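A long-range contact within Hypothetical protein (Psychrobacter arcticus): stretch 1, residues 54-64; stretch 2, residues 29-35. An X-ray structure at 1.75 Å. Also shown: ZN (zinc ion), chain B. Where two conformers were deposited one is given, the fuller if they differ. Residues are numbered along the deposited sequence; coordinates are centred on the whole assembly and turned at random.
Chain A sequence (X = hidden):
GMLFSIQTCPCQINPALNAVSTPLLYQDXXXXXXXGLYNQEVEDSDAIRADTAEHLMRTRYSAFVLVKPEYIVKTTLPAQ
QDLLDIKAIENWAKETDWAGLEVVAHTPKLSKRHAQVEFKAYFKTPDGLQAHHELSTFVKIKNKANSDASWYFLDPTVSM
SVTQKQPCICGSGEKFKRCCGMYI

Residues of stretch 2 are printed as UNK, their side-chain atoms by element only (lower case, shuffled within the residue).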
# COMPACT_ATOMS: atom_id res chain seq x y z
N GLU A 54 -6.64 2.44 -4.00
CA GLU A 54 -7.07 2.98 -2.71
C GLU A 54 -7.23 1.83 -1.69
O GLU A 54 -6.72 1.91 -0.56
CB GLU A 54 -8.35 3.83 -2.78
CG GLU A 54 -8.76 4.21 -1.34
CD GLU A 54 -10.07 4.90 -1.25
OE1 GLU A 54 -10.53 5.44 -2.27
OE2 GLU A 54 -10.62 4.90 -0.12
N HIS A 55 -7.87 0.76 -2.12
CA HIS A 55 -8.03 -0.39 -1.27
C HIS A 55 -6.69 -1.02 -0.95
O HIS A 55 -6.42 -1.36 0.20
CB HIS A 55 -8.98 -1.35 -1.95
CG HIS A 55 -9.45 -2.45 -1.07
ND1 HIS A 55 -10.20 -3.50 -1.54
CD2 HIS A 55 -9.27 -2.66 0.25
CE1 HIS A 55 -10.49 -4.30 -0.54
NE2 HIS A 55 -9.93 -3.83 0.56
N LEU A 56 -5.79 -1.13 -1.95
CA LEU A 56 -4.45 -1.62 -1.62
C LEU A 56 -3.72 -0.78 -0.55
O LEU A 56 -3.16 -1.31 0.41
CB LEU A 56 -3.57 -1.79 -2.87
CG LEU A 56 -2.22 -2.51 -2.64
CD1 LEU A 56 -2.45 -4.02 -2.28
CD2 LEU A 56 -1.26 -2.34 -3.82
N MSE A 57 -3.78 0.54 -0.71
CA MSE A 57 -3.13 1.46 0.18
C MSE A 57 -3.65 1.27 1.61
O MSE A 57 -2.87 1.26 2.58
CB MSE A 57 -3.37 2.88 -0.35
CG MSE A 57 -2.67 3.99 0.37
SE MSE A 57 -3.56 4.48 2.02
CE MSE A 57 -5.42 4.39 1.47
N ARG A 58 -4.98 1.12 1.76
CA ARG A 58 -5.58 0.86 3.08
C ARG A 58 -5.04 -0.41 3.70
O ARG A 58 -4.66 -0.44 4.88
CB ARG A 58 -7.10 0.77 2.99
CG ARG A 58 -7.74 2.10 2.84
CD ARG A 58 -9.20 1.95 2.47
NE ARG A 58 -9.90 3.23 2.39
CZ ARG A 58 -10.33 3.94 3.43
NH1 ARG A 58 -10.14 3.53 4.69
NH2 ARG A 58 -10.96 5.08 3.21
N THR A 59 -5.03 -1.47 2.91
CA THR A 59 -4.47 -2.76 3.41
C THR A 59 -3.00 -2.63 3.80
O THR A 59 -2.56 -3.26 4.75
CB THR A 59 -4.67 -3.96 2.41
OG1 THR A 59 -3.92 -3.72 1.20
CG2 THR A 59 -6.18 -4.19 2.13
N ARG A 60 -2.23 -1.83 3.07
CA ARG A 60 -0.82 -1.62 3.47
C ARG A 60 -0.69 -0.87 4.81
O ARG A 60 0.07 -1.25 5.67
CB ARG A 60 -0.02 -0.96 2.34
CG ARG A 60 0.15 -1.81 1.06
CD ARG A 60 0.83 -0.98 -0.05
NE ARG A 60 2.08 -0.32 0.38
CZ ARG A 60 3.28 -0.90 0.45
NH1 ARG A 60 3.43 -2.18 0.10
NH2 ARG A 60 4.32 -0.19 0.87
N TYR A 61 -1.44 0.21 4.95
CA TYR A 61 -1.50 0.94 6.22
C TYR A 61 -1.83 -0.01 7.40
O TYR A 61 -1.15 -0.02 8.40
CB TYR A 61 -2.55 2.06 6.14
CG TYR A 61 -2.73 2.68 7.49
CD1 TYR A 61 -1.82 3.59 7.96
CD2 TYR A 61 -3.77 2.29 8.32
CE1 TYR A 61 -1.92 4.13 9.25
CE2 TYR A 61 -3.89 2.80 9.61
CZ TYR A 61 -2.94 3.73 10.08
OH TYR A 61 -3.05 4.26 11.35
N SER A 62 -2.86 -0.82 7.22
CA SER A 62 -3.26 -1.78 8.27
C SER A 62 -2.15 -2.81 8.53
O SER A 62 -1.96 -3.24 9.68
CB SER A 62 -4.55 -2.49 7.85
OG SER A 62 -5.57 -1.51 7.76
N ALA A 63 -1.38 -3.15 7.50
CA ALA A 63 -0.23 -4.06 7.66
C ALA A 63 0.90 -3.35 8.45
O ALA A 63 1.60 -4.00 9.18
CB ALA A 63 0.26 -4.57 6.29
N PHE A 64 1.05 -2.04 8.30
CA PHE A 64 2.01 -1.28 9.14
C PHE A 64 1.58 -1.35 10.60
O PHE A 64 2.33 -1.75 11.49
CB PHE A 64 2.10 0.18 8.68
CG PHE A 64 2.80 0.36 7.35
CD1 PHE A 64 3.99 -0.32 7.11
CD2 PHE A 64 2.33 1.22 6.39
CE1 PHE A 64 4.67 -0.18 5.91
CE2 PHE A 64 3.02 1.35 5.17
CZ PHE A 64 4.17 0.63 4.96
N UNK A 29 -12.82 -6.12 6.95
CA UNK A 29 -12.17 -5.09 6.13
C UNK A 29 -10.84 -5.61 5.55
O UNK A 29 -10.86 -6.31 4.53
s UNK A 29 -11.44 -2.34 5.96
c UNK A 29 -12.01 -3.77 6.93
N UNK A 30 -9.69 -5.35 6.22
CA UNK A 30 -8.39 -5.67 5.65
C UNK A 30 -7.96 -7.13 5.87
O UNK A 30 -7.12 -7.65 5.12
s UNK A 30 -7.43 -2.98 5.59
c UNK A 30 -7.37 -4.70 6.25
N UNK A 31 -8.50 -7.79 6.91
CA UNK A 31 -7.97 -9.10 7.29
C UNK A 31 -8.03 -10.13 6.15
O UNK A 31 -7.09 -10.84 5.94
c UNK A 31 -8.04 -10.91 9.01
c UNK A 31 -8.67 -9.65 8.54
c UNK A 31 -8.67 -11.42 10.29
o UNK A 31 -9.60 -10.82 10.83
n UNK A 31 -8.17 -12.53 10.76
N UNK A 32 -9.14 -10.18 5.37
CA UNK A 32 -9.15 -11.13 4.25
C UNK A 32 -7.99 -10.99 3.23
O UNK A 32 -7.53 -11.99 2.65
c UNK A 32 -10.41 -9.44 5.49
c UNK A 32 -10.51 -10.85 3.58
c UNK A 32 -11.34 -10.28 4.69
N UNK A 33 -7.53 -9.76 3.04
CA UNK A 33 -6.50 -9.44 2.09
C UNK A 33 -5.18 -9.86 2.68
O UNK A 33 -4.35 -10.42 2.00
c UNK A 33 -9.27 -7.78 -0.89
c UNK A 33 -10.35 -7.37 -0.15
c UNK A 33 -10.21 -7.09 1.19
c UNK A 33 -6.57 -7.95 1.72
c UNK A 33 -8.06 -7.96 -0.29
c UNK A 33 -8.97 -7.24 1.78
c UNK A 33 -7.88 -7.67 1.06
o UNK A 33 -11.55 -7.21 -0.79
N UNK A 34 -4.95 -9.54 3.95
CA UNK A 34 -3.69 -9.93 4.56
C UNK A 34 -3.61 -11.49 4.55
O UNK A 34 -2.65 -12.10 4.11
c UNK A 34 -3.23 -7.01 5.22
n UNK A 34 -3.85 -7.30 7.29
c UNK A 34 -3.52 -7.97 6.13
c UNK A 34 -3.61 -9.45 5.99
c UNK A 34 -3.67 -6.00 7.10
n UNK A 34 -3.29 -5.81 5.85
N UNK A 35 -4.66 -12.12 5.04
CA UNK A 35 -4.68 -13.60 5.12
C UNK A 35 -4.56 -14.25 3.74
O UNK A 35 -3.95 -15.31 3.58
c UNK A 35 -5.95 -14.05 5.85
c UNK A 35 -5.89 -13.78 7.35
o UNK A 35 -4.84 -13.34 7.88
o UNK A 35 -6.93 -13.99 8.02
ZN ZN B . -9.26 -1.98 6.70

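Position 29 carries two side-chain atoms, one carbon and then one sulfur. The sulfur lies 2.3 Å from the zinc ion ZN. No side-chain atom comes within 4.5 Å of stretch 1. A single carbon ending in a metal-bound sulfur is cysteine, so this is Cys29.

Position 30 has the same composition, one carbon and one sulfur. Its CB points toward stretch 1. The sulfur is 2.4 Å from ZN. The sulfur of position 30 also sits 3.7 Å from CA of Thr59, 3.8 Å from O of Arg58 and 3.2 Å from OG of Ser62. This is a second cysteine, Cys30. CA of Cys30 is 5.4 Å from CA of Thr59, the nearest CA pair across the two stretches.

Position 31 has three carbons in a row, the third carrying one oxygen and one nitrogen. That is a carboxamide at the end of a two-carbon chain. Its CB points away from stretch 1 and it makes no contact there. The residue is Gln31.

Position 32 has three side-chain carbons that close a ring onto the backbone N. They do not reach stretch 1. Only proline closes such a ring, so this is Pro32.

Position 33 shows one carbon, then a six-carbon ring bearing one oxygen. Its CB points toward stretch 1. CB of position 33 lies 3.8 Å from CG2 of Thr59. The ring carbon of position 33 that bears the oxygen is 3.1 Å from CE1 of His55. The ring with its oxygen is a phenol, and the residue is Tyr33. The close ring carbon is CZ. The His55 ring presents its edge to the face of the Tyr33 ring. The centroids are 4.3 Å apart and the planes meet at 75°.

Position 34 has one carbon, then a five-membered ring of three carbons and two nitrogens. Its CB points sideways, but the end of the side chain comes nearer to stretch 1. A ring nitrogen of position 34 is 2.9 Å from O of Thr59. The ring is an imidazole, so the residue is His34. That nitrogen is NE2, and it donates a hydrogen bond to O of Thr59 with an N-H...O angle of 175°. O of Thr59 also accepts the helical bond from N of Ala63 at 3.0 Å, so it serves two donors. ND1 of His34 is hydrogen-bonded elsewhere in the structure.

Position 35 has two carbons, the second carrying two oxygens. It is out of reach of stretch 1. This carboxylate is Asp35. OD2 of Asp35 accepts a weak hydrogen bond from NE2 of Gln31 at 3.3 Å.

The contact brings helix 31-35 against helix 54-64. Their axes cross at 78° and approach to 9.9 Å. Three residues of stretch 2 make it: Cys30, Tyr33 and His34. Cys30 packs its sulfur against the backbone at Arg58 and Thr59 and against OG of Ser62 while binding zinc, which links the contact to the metal site. Tyr33 meets His55 through their rings. His34 supplies the one hydrogen bond between the stretches, and its near-linear geometry aims the N-H straight at the Thr59 carbonyl.

Stretch 2 (29-35) CCQPYHD
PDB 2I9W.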